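Long-range contacts in putative HpcE protein (Mycolicibacterium smegmatis, PDB 6V77), which is of unknown function but belongs to the fumarylacetoacetate hydrolase (FAH) family and holds a zinc ion in a carboxylate-lined site: residues L12-G17 with P53-R58; G60-P65 with T105-T110; D119-L124 with G150-E155; G131-P136 with T228-P233; D194-A199 with H208-Q213. All blocks are in the same frame, centred on the assembly; numbering follows the deposited sequence. Where two conformers were deposited one is given.

Contact 1: residues L12-G17 with P53-R58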
# COMPACT_ATOMS: atom_id res chain seq x y z
N LEU B 12 -23.73 -9.22 -8.57
CA LEU B 12 -24.51 -9.59 -7.40
C LEU B 12 -24.89 -11.06 -7.52
O LEU B 12 -25.30 -11.50 -8.59
CB LEU B 12 -25.76 -8.69 -7.31
CG LEU B 12 -26.67 -8.73 -6.08
CD1 LEU B 12 -25.93 -8.39 -4.81
CD2 LEU B 12 -27.83 -7.76 -6.29
N VAL B 13 -24.69 -11.81 -6.44
CA VAL B 13 -25.13 -13.20 -6.39
C VAL B 13 -26.63 -13.22 -6.14
O VAL B 13 -27.11 -12.67 -5.14
CB VAL B 13 -24.39 -13.98 -5.29
CG1 VAL B 13 -25.09 -15.34 -5.03
CG2 VAL B 13 -22.92 -14.17 -5.67
N THR B 14 -27.38 -13.82 -7.06
CA THR B 14 -28.84 -13.90 -6.97
C THR B 14 -29.25 -15.35 -7.17
O THR B 14 -29.21 -15.85 -8.30
CB THR B 14 -29.51 -13.01 -8.02
OG1 THR B 14 -29.20 -13.51 -9.33
CG2 THR B 14 -29.02 -11.57 -7.90
N GLY B 15 -29.63 -16.01 -6.08
CA GLY B 15 -29.95 -17.43 -6.19
C GLY B 15 -28.73 -18.23 -6.58
O GLY B 15 -27.65 -18.09 -5.99
N ASP B 16 -28.89 -19.07 -7.60
CA ASP B 16 -27.81 -19.93 -8.07
C ASP B 16 -26.97 -19.27 -9.15
O ASP B 16 -25.98 -19.87 -9.59
CB ASP B 16 -28.39 -21.24 -8.60
CG ASP B 16 -29.40 -21.84 -7.65
OD1 ASP B 16 -29.03 -22.13 -6.49
OD2 ASP B 16 -30.57 -22.01 -8.06
N GLY B 17 -27.32 -18.07 -9.59
CA GLY B 17 -26.56 -17.39 -10.62
C GLY B 17 -26.11 -15.99 -10.21
O GLY B 17 -26.04 -15.68 -9.02
N PRO B 53 -32.62 -8.40 -13.60
CA PRO B 53 -32.91 -9.37 -14.66
C PRO B 53 -32.74 -10.79 -14.15
O PRO B 53 -32.34 -11.00 -13.00
CB PRO B 53 -31.88 -9.01 -15.73
CG PRO B 53 -30.72 -8.52 -14.96
CD PRO B 53 -31.32 -7.74 -13.80
N ALA B 54 -33.04 -11.78 -14.99
CA ALA B 54 -32.86 -13.17 -14.61
C ALA B 54 -31.39 -13.43 -14.31
O ALA B 54 -30.51 -12.83 -14.94
CB ALA B 54 -33.36 -14.09 -15.71
N PRO B 55 -31.09 -14.30 -13.35
CA PRO B 55 -29.68 -14.62 -13.06
C PRO B 55 -29.03 -15.30 -14.24
O PRO B 55 -29.67 -16.06 -14.98
CB PRO B 55 -29.76 -15.56 -11.86
CG PRO B 55 -31.17 -15.56 -11.41
CD PRO B 55 -32.02 -15.10 -12.54
N SER B 56 -27.74 -15.03 -14.42
CA SER B 56 -26.92 -15.72 -15.40
C SER B 56 -25.94 -16.66 -14.71
O SER B 56 -25.66 -16.54 -13.52
CB SER B 56 -26.15 -14.71 -16.26
OG SER B 56 -27.04 -13.79 -16.86
N ALA B 57 -25.41 -17.60 -15.49
CA ALA B 57 -24.40 -18.51 -14.96
C ALA B 57 -23.09 -17.78 -14.68
O ALA B 57 -22.70 -16.87 -15.41
CB ALA B 57 -24.14 -19.65 -15.96
N ARG B 58 -22.42 -18.18 -13.60
CA ARG B 58 -21.10 -17.65 -13.28
C ARG B 58 -20.12 -18.10 -14.35
O ARG B 58 -19.84 -19.29 -14.46
CB ARG B 58 -20.64 -18.19 -11.92
CG ARG B 58 -21.00 -17.40 -10.68
CD ARG B 58 -20.53 -18.19 -9.46
NE ARG B 58 -21.04 -17.71 -8.18
CZ ARG B 58 -22.30 -17.87 -7.76
NH1 ARG B 58 -22.67 -17.42 -6.57
NH2 ARG B 58 -23.19 -18.45 -8.55
O HOH W 1 -25.36 -18.88 -6.17
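Arg58 and Pro55 carry this surface contact with a tight turn. The Arg58 guanidinium lies against Val13, its NH1 3.4 Å from Val13 CG2, so that both methyls of the branched side chain touch one nitrogen. At the guanidinium edge, Arg58 NH2 gives a weak, bent hydrogen bond to Asp16 O at 3.3 Å, with an angle of 123° at the hydrogen. A water accepts from Arg58 NH1 and donates to Gly15 O, tying the arginine to a second carbonyl of the turn. Farther along, the Pro55 ring leans on Thr14, with CB 3.3 Å from Thr14 OG1, a hydroxyl the contact buries without a polar partner. The turn is a type II' beta turn from Thr14 to Gly17, the tip of the hairpin of strands 9-14 and 17-20. Gly15 suits its second position, where phi is positive (64°). Gly17 CA sits 3.2 Å from Ser56 O, and a side chain there would run into that oxygen and the Pro55 ring. Behind the first shell, the Arg58 chain runs extended from CG to NE, and NH1 forms a salt bridge with Glu182, its strongest partner. Ser56 pairs through its backbone with Val18.

Contact 2: residues G60-P65 with T105-T110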
# COMPACT_ATOMS: atom_id res chain seq x y z
N GLY B 60 -16.26 -16.76 -16.41
CA GLY B 60 -15.14 -15.84 -16.43
C GLY B 60 -14.20 -16.07 -15.26
O GLY B 60 -14.43 -16.90 -14.38
N THR B 61 -13.11 -15.30 -15.28
CA THR B 61 -12.14 -15.33 -14.20
C THR B 61 -12.75 -14.73 -12.94
O THR B 61 -13.25 -13.60 -12.98
CB THR B 61 -10.90 -14.51 -14.57
OG1 THR B 61 -10.29 -15.04 -15.75
CG2 THR B 61 -9.89 -14.52 -13.42
N ILE B 62 -12.69 -15.45 -11.83
CA ILE B 62 -13.10 -14.88 -10.55
C ILE B 62 -11.95 -14.02 -10.05
O ILE B 62 -10.86 -14.52 -9.75
CB ILE B 62 -13.46 -15.96 -9.52
CG1 ILE B 62 -14.59 -16.87 -10.04
CG2 ILE B 62 -13.84 -15.31 -8.19
CD1 ILE B 62 -15.08 -17.93 -9.02
N GLY B 63 -12.17 -12.70 -9.97
CA GLY B 63 -11.18 -11.79 -9.45
C GLY B 63 -11.37 -11.56 -7.96
O GLY B 63 -12.32 -12.03 -7.34
N SER B 64 -10.43 -10.81 -7.38
CA SER B 64 -10.63 -10.39 -6.00
C SER B 64 -11.89 -9.54 -5.92
O SER B 64 -12.14 -8.70 -6.81
CB SER B 64 -9.44 -9.59 -5.48
OG SER B 64 -9.82 -8.93 -4.28
N PRO B 65 -12.71 -9.70 -4.88
CA PRO B 65 -13.85 -8.79 -4.71
C PRO B 65 -13.43 -7.36 -4.44
O PRO B 65 -14.24 -6.44 -4.62
CB PRO B 65 -14.63 -9.40 -3.53
CG PRO B 65 -13.63 -10.27 -2.81
CD PRO B 65 -12.64 -10.74 -3.83
N THR B 105 -4.93 -11.11 -6.20
CA THR B 105 -5.63 -11.79 -7.28
C THR B 105 -6.93 -12.35 -6.72
O THR B 105 -7.19 -12.28 -5.51
CB THR B 105 -4.80 -12.94 -7.85
OG1 THR B 105 -4.70 -13.95 -6.85
CG2 THR B 105 -3.39 -12.48 -8.26
N GLY B 106 -7.73 -12.93 -7.60
CA GLY B 106 -8.82 -13.77 -7.16
C GLY B 106 -8.27 -15.15 -6.84
O GLY B 106 -7.06 -15.34 -6.72
N PRO B 107 -9.15 -16.12 -6.67
CA PRO B 107 -8.73 -17.50 -6.33
C PRO B 107 -8.23 -18.25 -7.56
O PRO B 107 -8.85 -19.21 -8.04
CB PRO B 107 -10.02 -18.09 -5.75
CG PRO B 107 -11.13 -17.36 -6.43
CD PRO B 107 -10.61 -15.95 -6.63
N VAL B 108 -7.07 -17.83 -8.07
CA VAL B 108 -6.51 -18.35 -9.31
C VAL B 108 -6.09 -19.81 -9.13
O VAL B 108 -5.58 -20.19 -8.07
CB VAL B 108 -5.31 -17.48 -9.73
CG1 VAL B 108 -4.57 -18.06 -10.92
CG2 VAL B 108 -5.76 -16.05 -10.02
N GLU B 109 -6.27 -20.62 -10.18
CA GLU B 109 -6.03 -22.06 -10.06
C GLU B 109 -4.57 -22.42 -9.75
O GLU B 109 -4.32 -23.47 -9.15
CB GLU B 109 -6.48 -22.78 -11.34
N THR B 110 -3.60 -21.59 -10.17
CA THR B 110 -2.19 -21.92 -9.98
C THR B 110 -1.41 -20.73 -9.43
O THR B 110 -1.69 -19.57 -9.75
CB THR B 110 -1.49 -22.39 -11.27
OG1 THR B 110 -1.52 -21.34 -12.25
CG2 THR B 110 -2.15 -23.65 -11.83
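Ile62, Pro107 and Ser64 have the most surface buried here, and the first two meet as hydrocarbon against hydrocarbon. Ile62 CG2, anti to the backbone N, comes within 3.6 Å of Pro107 CD, and the side chains cross at about a right angle. A beta-branched residue suits this place: one branch covers the proline ring while the side chain also packs on Ile4 and Leu6. Ser64 sets CB 3.5 Å from Thr105 O, while its OG, anti to the backbone N, bonds to Ala66 N. The short, weakly bonded strand 62-63 pairs antiparallel with strand 2-6 and here meets the connection between strands 104-105 and 110-113, which leads from the large mixed sheet of this FAH-family chain to its five-stranded sheet. The closest approach is at Gly106, whose CA lies 3.8 Å from Gly63 CA; a CB on it would collide with Gly63 CA and Ile62 O. That oxygen instead receives a CA-H...O contact from Gly106 CA at 3.4 Å, with 162° at the hydrogen. An inverse gamma turn centred on Pro107 shapes the loop, Val108 N bonding to Gly106 O at 2.8 Å. Thr105 OG1 also donates to Gly106 O, in the carbonyl plane on a lone pair.

Contact 3: residues D119-L124 with G150-E155. With ZN (zinc ion), chain L.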
# COMPACT_ATOMS: atom_id res chain seq x y z
N ASP B 119 5.09 -20.42 2.42
CA ASP B 119 4.29 -20.88 3.54
C ASP B 119 2.86 -20.40 3.36
O ASP B 119 2.62 -19.37 2.72
CB ASP B 119 4.88 -20.35 4.83
CG ASP B 119 4.50 -21.16 6.04
OD1 ASP B 119 3.69 -22.11 5.92
OD2 ASP B 119 5.06 -20.85 7.11
N TRP B 120 1.91 -21.15 3.92
CA TRP B 120 0.48 -20.88 3.81
C TRP B 120 -0.03 -20.19 5.08
O TRP B 120 0.50 -20.41 6.17
CB TRP B 120 -0.30 -22.19 3.62
CG TRP B 120 0.00 -23.20 4.71
CD1 TRP B 120 -0.65 -23.33 5.91
CD2 TRP B 120 1.04 -24.19 4.72
NE1 TRP B 120 -0.09 -24.34 6.65
CE2 TRP B 120 0.95 -24.88 5.94
CE3 TRP B 120 2.04 -24.56 3.81
CZ2 TRP B 120 1.81 -25.91 6.28
CZ3 TRP B 120 2.90 -25.60 4.15
CH2 TRP B 120 2.78 -26.26 5.37
N GLU B 121 -1.10 -19.38 4.92
CA GLU B 121 -1.73 -18.67 6.04
C GLU B 121 -3.18 -18.36 5.65
O GLU B 121 -3.42 -17.34 4.99
CB GLU B 121 -0.97 -17.37 6.37
CG GLU B 121 0.50 -17.51 6.82
CD GLU B 121 1.04 -16.27 7.54
OE1 GLU B 121 0.41 -15.20 7.44
OE2 GLU B 121 2.08 -16.36 8.23
N VAL B 122 -4.14 -19.19 6.07
CA VAL B 122 -5.55 -18.84 5.82
C VAL B 122 -5.91 -17.64 6.67
O VAL B 122 -5.52 -17.54 7.84
CB VAL B 122 -6.50 -20.02 6.11
CG1 VAL B 122 -6.36 -20.55 7.55
CG2 VAL B 122 -7.97 -19.59 5.89
N GLU B 123 -6.66 -16.69 6.09
CA GLU B 123 -7.06 -15.52 6.86
C GLU B 123 -8.47 -15.08 6.49
O GLU B 123 -8.90 -15.21 5.34
CB GLU B 123 -6.12 -14.33 6.65
CG GLU B 123 -4.65 -14.71 6.83
CD GLU B 123 -3.78 -13.55 7.23
OE1 GLU B 123 -4.25 -12.40 7.30
OE2 GLU B 123 -2.60 -13.83 7.50
N LEU B 124 -9.17 -14.53 7.48
CA LEU B 124 -10.38 -13.76 7.21
C LEU B 124 -9.97 -12.42 6.62
O LEU B 124 -9.11 -11.73 7.17
CB LEU B 124 -11.18 -13.55 8.49
CG LEU B 124 -12.42 -12.65 8.33
CD1 LEU B 124 -13.46 -13.36 7.51
CD2 LEU B 124 -12.98 -12.30 9.71
N GLY B 150 -9.05 -15.31 2.34
CA GLY B 150 -7.76 -14.95 1.79
C GLY B 150 -6.67 -15.92 2.20
O GLY B 150 -6.81 -16.70 3.15
N GLN B 151 -5.56 -15.85 1.46
CA GLN B 151 -4.30 -16.48 1.82
C GLN B 151 -3.27 -15.38 1.96
O GLN B 151 -3.19 -14.50 1.09
CB GLN B 151 -3.84 -17.47 0.75
CG GLN B 151 -4.30 -18.91 0.98
CD GLN B 151 -3.59 -19.58 2.14
OE1 GLN B 151 -2.45 -19.25 2.46
NE2 GLN B 151 -4.26 -20.56 2.77
N ASP B 152 -2.50 -15.40 3.04
CA ASP B 152 -1.31 -14.55 3.12
C ASP B 152 -0.09 -15.43 2.85
O ASP B 152 0.63 -15.84 3.76
CB ASP B 152 -1.21 -13.85 4.47
CG ASP B 152 0.01 -12.97 4.58
OD1 ASP B 152 0.66 -12.70 3.55
OD2 ASP B 152 0.33 -12.52 5.70
N LEU B 153 0.13 -15.74 1.57
CA LEU B 153 1.27 -16.58 1.21
C LEU B 153 2.54 -15.81 1.49
O LEU B 153 2.61 -14.60 1.26
CB LEU B 153 1.19 -16.99 -0.26
CG LEU B 153 -0.04 -17.83 -0.57
CD1 LEU B 153 -0.24 -18.00 -2.06
CD2 LEU B 153 0.15 -19.20 0.07
N SER B 154 3.55 -16.50 2.01
CA SER B 154 4.71 -15.85 2.61
C SER B 154 5.98 -16.59 2.23
O SER B 154 6.11 -17.77 2.57
CB SER B 154 4.58 -15.80 4.14
OG SER B 154 3.32 -15.24 4.54
N GLU B 155 6.93 -15.90 1.60
CA GLU B 155 8.24 -16.49 1.36
C GLU B 155 9.09 -16.22 2.60
O GLU B 155 9.60 -15.11 2.79
CB GLU B 155 8.86 -15.93 0.07
CG GLU B 155 9.99 -16.79 -0.46
CD GLU B 155 11.19 -16.71 0.42
OE1 GLU B 155 11.83 -15.63 0.43
OE2 GLU B 155 11.45 -17.68 1.15
ZN ZN L . -0.55 -13.21 7.80
O HOH W 2 -1.48 -11.27 7.80
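Three carboxylates from two antiparallel strands converge on a zinc ion, each giving it one oxygen: Glu121 OE1 at 2.2 Å, Glu123 OE2 at 2.2 Å and Asp152 OD2 at 2.4 Å, with a water as fourth ligand. The side chains lie alongside one another, but the Asp152 carboxylate is turned almost at right angles to both glutamates. The second oxygens have partners too: Glu121 OE2 pairs with Arg156, Asp152 OD1 with Lys99, and Glu123 OE1 with the backbone donor Gly240 N. The zinc and the two cations probably help keep the buried acids ionised. Beneath them, Glu123 and Gly150 exchange two backbone hydrogen bonds, as do Asp119 and Ser154. Between these pairs Asp152 N reaches Glu121 O, but Glu121 N finds no backbone carbonyl across the gap; Gln151 OE1, brought 2.8 Å from Glu121 N by a bend at chi2 (-71°), takes its N-H on a lone pair, nearly straight at 169°. An amide suits that position, for Gln151 NE2 can also donate to Thr263. Ser154 OG donates a hydrogen bond to Asp152 O, and Lys171 reaches both Ser154 OG and Asp152 OD2. Two glutamates separated by one residue, joined by an aspartate from the neighbouring strand, make the acidic metal site typical of the FAH fold.

Contact 4: residues G131-P136 with T228-P233. With EDO (1,2-ethanediol), chain J.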
# COMPACT_ATOMS: atom_id res chain seq x y z
N GLY B 131 -15.31 4.66 5.47
CA GLY B 131 -13.97 4.98 5.90
C GLY B 131 -13.96 5.92 7.10
O GLY B 131 -14.98 6.21 7.72
N GLY B 132 -12.75 6.37 7.43
CA GLY B 132 -12.59 7.40 8.44
C GLY B 132 -11.44 7.18 9.39
O GLY B 132 -10.80 6.13 9.41
N ARG B 133 -11.17 8.21 10.17
CA ARG B 133 -10.25 8.20 11.29
C ARG B 133 -11.04 8.07 12.58
O ARG B 133 -12.18 8.54 12.67
CB ARG B 133 -9.41 9.48 11.33
CG ARG B 133 -8.45 9.62 10.14
CD ARG B 133 -7.57 10.87 10.27
NE ARG B 133 -6.77 11.03 9.06
CZ ARG B 133 -5.57 10.47 8.91
NH1 ARG B 133 -5.04 9.77 9.90
NH2 ARG B 133 -4.90 10.64 7.78
N ASN B 134 -10.43 7.43 13.58
CA ASN B 134 -11.03 7.30 14.91
C ASN B 134 -12.43 6.69 14.84
O ASN B 134 -13.41 7.21 15.40
CB ASN B 134 -11.07 8.65 15.62
CG ASN B 134 -9.72 9.32 15.62
OD1 ASN B 134 -8.76 8.81 16.23
ND2 ASN B 134 -9.61 10.42 14.90
N ILE B 135 -12.52 5.57 14.13
CA ILE B 135 -13.75 4.77 14.11
C ILE B 135 -13.87 4.03 15.45
O ILE B 135 -12.92 3.34 15.86
CB ILE B 135 -13.71 3.78 12.95
CG1 ILE B 135 -13.59 4.51 11.61
CG2 ILE B 135 -14.93 2.84 12.94
CD1 ILE B 135 -13.22 3.56 10.46
N PRO B 136 -14.98 4.17 16.16
CA PRO B 136 -15.08 3.54 17.48
C PRO B 136 -15.24 2.05 17.36
O PRO B 136 -15.90 1.55 16.44
CB PRO B 136 -16.33 4.19 18.10
CG PRO B 136 -17.10 4.70 16.94
CD PRO B 136 -16.10 5.09 15.90
N THR B 228 -4.52 5.93 13.64
CA THR B 228 -3.33 6.48 12.98
C THR B 228 -3.58 6.86 11.53
O THR B 228 -3.15 7.95 11.11
CB THR B 228 -2.17 5.47 13.05
OG1 THR B 228 -1.85 5.22 14.43
CG2 THR B 228 -0.92 6.02 12.33
N VAL B 229 -4.26 6.02 10.76
CA VAL B 229 -4.52 6.24 9.34
C VAL B 229 -5.99 6.60 9.13
O VAL B 229 -6.84 6.38 9.99
CB VAL B 229 -4.16 5.01 8.48
CG1 VAL B 229 -2.66 4.70 8.60
CG2 VAL B 229 -5.02 3.79 8.89
N GLU B 230 -6.30 7.15 7.95
CA GLU B 230 -7.68 7.23 7.50
C GLU B 230 -7.99 5.97 6.69
O GLU B 230 -7.41 5.77 5.62
CB GLU B 230 -7.93 8.48 6.65
CG GLU B 230 -9.41 8.61 6.18
CD GLU B 230 -9.61 9.78 5.22
OE1 GLU B 230 -8.66 10.55 5.00
OE2 GLU B 230 -10.73 9.91 4.68
N LEU B 231 -8.89 5.13 7.19
CA LEU B 231 -9.38 4.02 6.38
C LEU B 231 -10.26 4.55 5.25
O LEU B 231 -10.95 5.57 5.40
CB LEU B 231 -10.15 3.02 7.23
CG LEU B 231 -9.34 2.35 8.33
CD1 LEU B 231 -10.19 1.35 9.08
CD2 LEU B 231 -8.15 1.61 7.71
N TYR B 232 -10.21 3.89 4.09
CA TYR B 232 -11.05 4.27 2.97
C TYR B 232 -12.04 3.16 2.65
O TYR B 232 -11.74 1.98 2.87
CB TYR B 232 -10.25 4.53 1.69
CG TYR B 232 -9.27 5.65 1.79
CD1 TYR B 232 -9.70 6.94 1.95
CD2 TYR B 232 -7.89 5.40 1.70
CE1 TYR B 232 -8.81 7.99 2.02
CE2 TYR B 232 -6.98 6.46 1.76
CZ TYR B 232 -7.46 7.75 1.93
OH TYR B 232 -6.60 8.83 2.02
N PRO B 233 -13.20 3.50 2.10
CA PRO B 233 -14.07 2.46 1.52
C PRO B 233 -13.27 1.65 0.50
O PRO B 233 -12.48 2.20 -0.27
CB PRO B 233 -15.19 3.26 0.85
CG PRO B 233 -15.17 4.61 1.58
CD PRO B 233 -13.73 4.86 1.90
C1 EDO J . -3.49 10.81 14.51
O1 EDO J . -2.14 10.77 15.01
C2 EDO J . -3.44 11.16 13.03
O2 EDO J . -2.55 10.23 12.41
O HOH W 3 -6.05 8.73 12.37
O HOH W 4 -9.01 12.35 7.85
O HOH W 5 -6.48 12.07 5.85
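Backbone hydrogen bonds set the register between these two loops. Gly132 N donates to Leu231 O at 2.8 Å, and Leu231 N returns a bond to Gly132 O at 3.1 Å, a single antiparallel bridge of the hydrogen-bonded kind. Glycines suit this close crossing: Gly131 CA is pressed to 3.1 Å from Leu231 O, where a CB would collide, and Gly132 has a phi of 138° that would jam a side chain against the carbonyl O of Gly131.

The polar side-chain contacts belong to Arg133, whose chain runs extended from CG to NE across Glu230. Glu230 N lies 3.4 Å above one face of the Arg133 guanidinium, toward its rim. At the edge, Arg133 NH1 gives a weak hydrogen bond to Thr228 O at 2.9 Å, and three waters lie in the same plane. Glu230 OE1 stays 4.5 Å from Arg133 NE and well out of the guanidinium plane, so the charges attract without a direct bond. A water bridges Arg133 NH2 and Glu230 OE1.

Apolar packing is lighter, with Ile135 CD1 4.0 Å from Leu231 CD1 and both side chains resting on Ile222 of helix 218-226.

Glu230 N bonds to Ser102 of the second subunit, and a 1,2-ethanediol, probably from the crystallisation liquor, links Thr228 O to His173 and Ala174 of that subunit. The bridged loops thus form part of the dimer interface.

Contact 5: residues D194-A199 with H208-Q213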
# COMPACT_ATOMS: atom_id res chain seq x y z
N ASP B 194 -16.96 -14.86 14.97
CA ASP B 194 -16.72 -16.26 15.33
C ASP B 194 -16.99 -17.12 14.09
O ASP B 194 -18.03 -17.77 13.98
CB ASP B 194 -17.61 -16.68 16.51
CG ASP B 194 -17.32 -18.09 16.99
OD1 ASP B 194 -16.22 -18.61 16.68
OD2 ASP B 194 -18.19 -18.67 17.67
N LEU B 195 -16.01 -17.13 13.17
CA LEU B 195 -16.10 -17.87 11.92
C LEU B 195 -15.05 -18.98 11.88
O LEU B 195 -13.89 -18.74 12.23
CB LEU B 195 -15.89 -16.95 10.72
CG LEU B 195 -16.80 -15.70 10.73
CD1 LEU B 195 -16.33 -14.77 9.63
CD2 LEU B 195 -18.23 -16.15 10.51
N GLU B 196 -15.45 -20.17 11.45
CA GLU B 196 -14.51 -21.29 11.31
C GLU B 196 -13.69 -21.15 10.04
O GLU B 196 -14.24 -20.91 8.96
CB GLU B 196 -15.28 -22.61 11.30
CG GLU B 196 -14.40 -23.88 11.18
CD GLU B 196 -15.24 -25.13 11.06
OE1 GLU B 196 -16.08 -25.20 10.14
OE2 GLU B 196 -15.09 -26.04 11.90
N LEU B 197 -12.36 -21.28 10.15
CA LEU B 197 -11.47 -21.15 8.99
C LEU B 197 -10.39 -22.23 9.05
O LEU B 197 -10.05 -22.74 10.12
CB LEU B 197 -10.85 -19.75 8.88
CG LEU B 197 -9.70 -19.30 9.79
CD1 LEU B 197 -9.23 -17.90 9.38
CD2 LEU B 197 -10.10 -19.34 11.27
N GLY B 198 -9.87 -22.59 7.88
CA GLY B 198 -8.85 -23.61 7.86
C GLY B 198 -8.23 -23.75 6.49
O GLY B 198 -8.57 -23.03 5.55
N ALA B 199 -7.31 -24.71 6.39
CA ALA B 199 -6.58 -24.95 5.16
C ALA B 199 -6.14 -26.40 5.17
O ALA B 199 -5.89 -26.97 6.23
CB ALA B 199 -5.35 -24.04 5.01
N HIS B 208 -6.81 -25.12 11.22
CA HIS B 208 -8.23 -25.19 11.54
C HIS B 208 -8.49 -24.50 12.87
O HIS B 208 -8.00 -24.95 13.91
CB HIS B 208 -8.73 -26.63 11.62
CG HIS B 208 -10.12 -26.75 12.15
ND1 HIS B 208 -10.41 -27.30 13.38
CD2 HIS B 208 -11.31 -26.36 11.62
CE1 HIS B 208 -11.72 -27.25 13.58
NE2 HIS B 208 -12.29 -26.68 12.53
N SER B 209 -9.27 -23.42 12.84
CA SER B 209 -9.53 -22.64 14.04
C SER B 209 -10.84 -21.87 13.84
O SER B 209 -11.59 -22.14 12.90
CB SER B 209 -8.34 -21.71 14.34
OG SER B 209 -8.43 -21.16 15.63
N ARG B 210 -11.11 -20.92 14.72
CA ARG B 210 -12.24 -20.02 14.59
C ARG B 210 -11.77 -18.60 14.87
O ARG B 210 -10.89 -18.40 15.71
CB ARG B 210 -13.41 -20.38 15.54
CG ARG B 210 -13.98 -21.80 15.35
CD ARG B 210 -15.30 -22.00 16.13
NE ARG B 210 -16.40 -21.22 15.57
CZ ARG B 210 -17.27 -21.70 14.68
NH1 ARG B 210 -18.23 -20.91 14.20
NH2 ARG B 210 -17.17 -22.95 14.26
N THR B 211 -12.35 -17.62 14.16
CA THR B 211 -11.89 -16.25 14.36
C THR B 211 -12.24 -15.69 15.73
O THR B 211 -11.80 -14.58 16.05
CB THR B 211 -12.45 -15.31 13.30
OG1 THR B 211 -13.87 -15.25 13.42
CG2 THR B 211 -12.07 -15.79 11.90
N SER B 212 -13.03 -16.41 16.53
CA SER B 212 -13.18 -16.06 17.93
C SER B 212 -11.85 -16.16 18.69
O SER B 212 -11.74 -15.63 19.80
CB SER B 212 -14.24 -16.95 18.59
OG SER B 212 -13.95 -18.31 18.33
N GLN B 213 -10.84 -16.81 18.10
CA GLN B 213 -9.50 -16.85 18.69
C GLN B 213 -8.62 -15.68 18.27
O GLN B 213 -7.43 -15.69 18.59
CB GLN B 213 -8.80 -18.18 18.33
CG GLN B 213 -9.49 -19.41 18.91
CD GLN B 213 -9.68 -19.30 20.40
OE1 GLN B 213 -10.81 -19.33 20.89
NE2 GLN B 213 -8.59 -19.15 21.13
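Asp194 OD1 is gripped by two donors: Arg210 NE at 2.8 Å, in a salt bridge, and Ser212 OG, also at 2.8 Å. Both come from above the carboxylate plane, which stands 75° to the guanidinium although OD1 itself lies in the guanidinium plane. A bend at chi3 (70°) turns the arginine back, so that NH1 can reach Asp194 O while one face lies over Glu196 N and CB. Arginine suits the site because its side-on grip serves a carboxylate and a carbonyl of one residue. Next door, Thr211 OG1 accepts from Leu195 N at 2.9 Å, and Thr211 N donates to Leu195 O. Before the 3-10 segment 211-213, Leu197 and Ser209 exchange paired backbone bonds. On the same side of the sheet as Arg210, His208 NE2 sends a straight bond (170°) to Glu196 OE2, 2.9 Å away, in the ring plane but above the carboxylate plane; Glu196 OE1 bonds to Thr266. Leu197 points to the other side, its CD2 against Ser209 O and Thr211. Strands 196-201 and 204-210 form an antiparallel hairpin at one edge of the five-stranded sheet: strand 260-265 pairs along the other side of 196-201, and Leu195 and Leu197 pack on Leu124 and Val122 of strand 118-128.

Overall arrangement
From the N terminus, contact 1 closes first, bringing the loop after helix 40-49 back to the turn between strands 9-14 and 17-20. Contact 2 opens just afterwards and joins strand 62-63 to the connection that leads into the five-stranded sheet. Contact 3 pairs strands 118-128 and 144-155 in the large sheet. Contact 4 crosses it along the chain, since 131-136 lies in the loop that contact 3 closes, and ties that loop to the segment after helix 218-226 at the dimer interface. Contact 5, a local hairpin, is nested inside the long loop of contact 4. Contacts 3 and 5 touch, Val122 and Leu124 meeting Gly198, Leu195 and Leu197, so the two sheets pack together beside the zinc site.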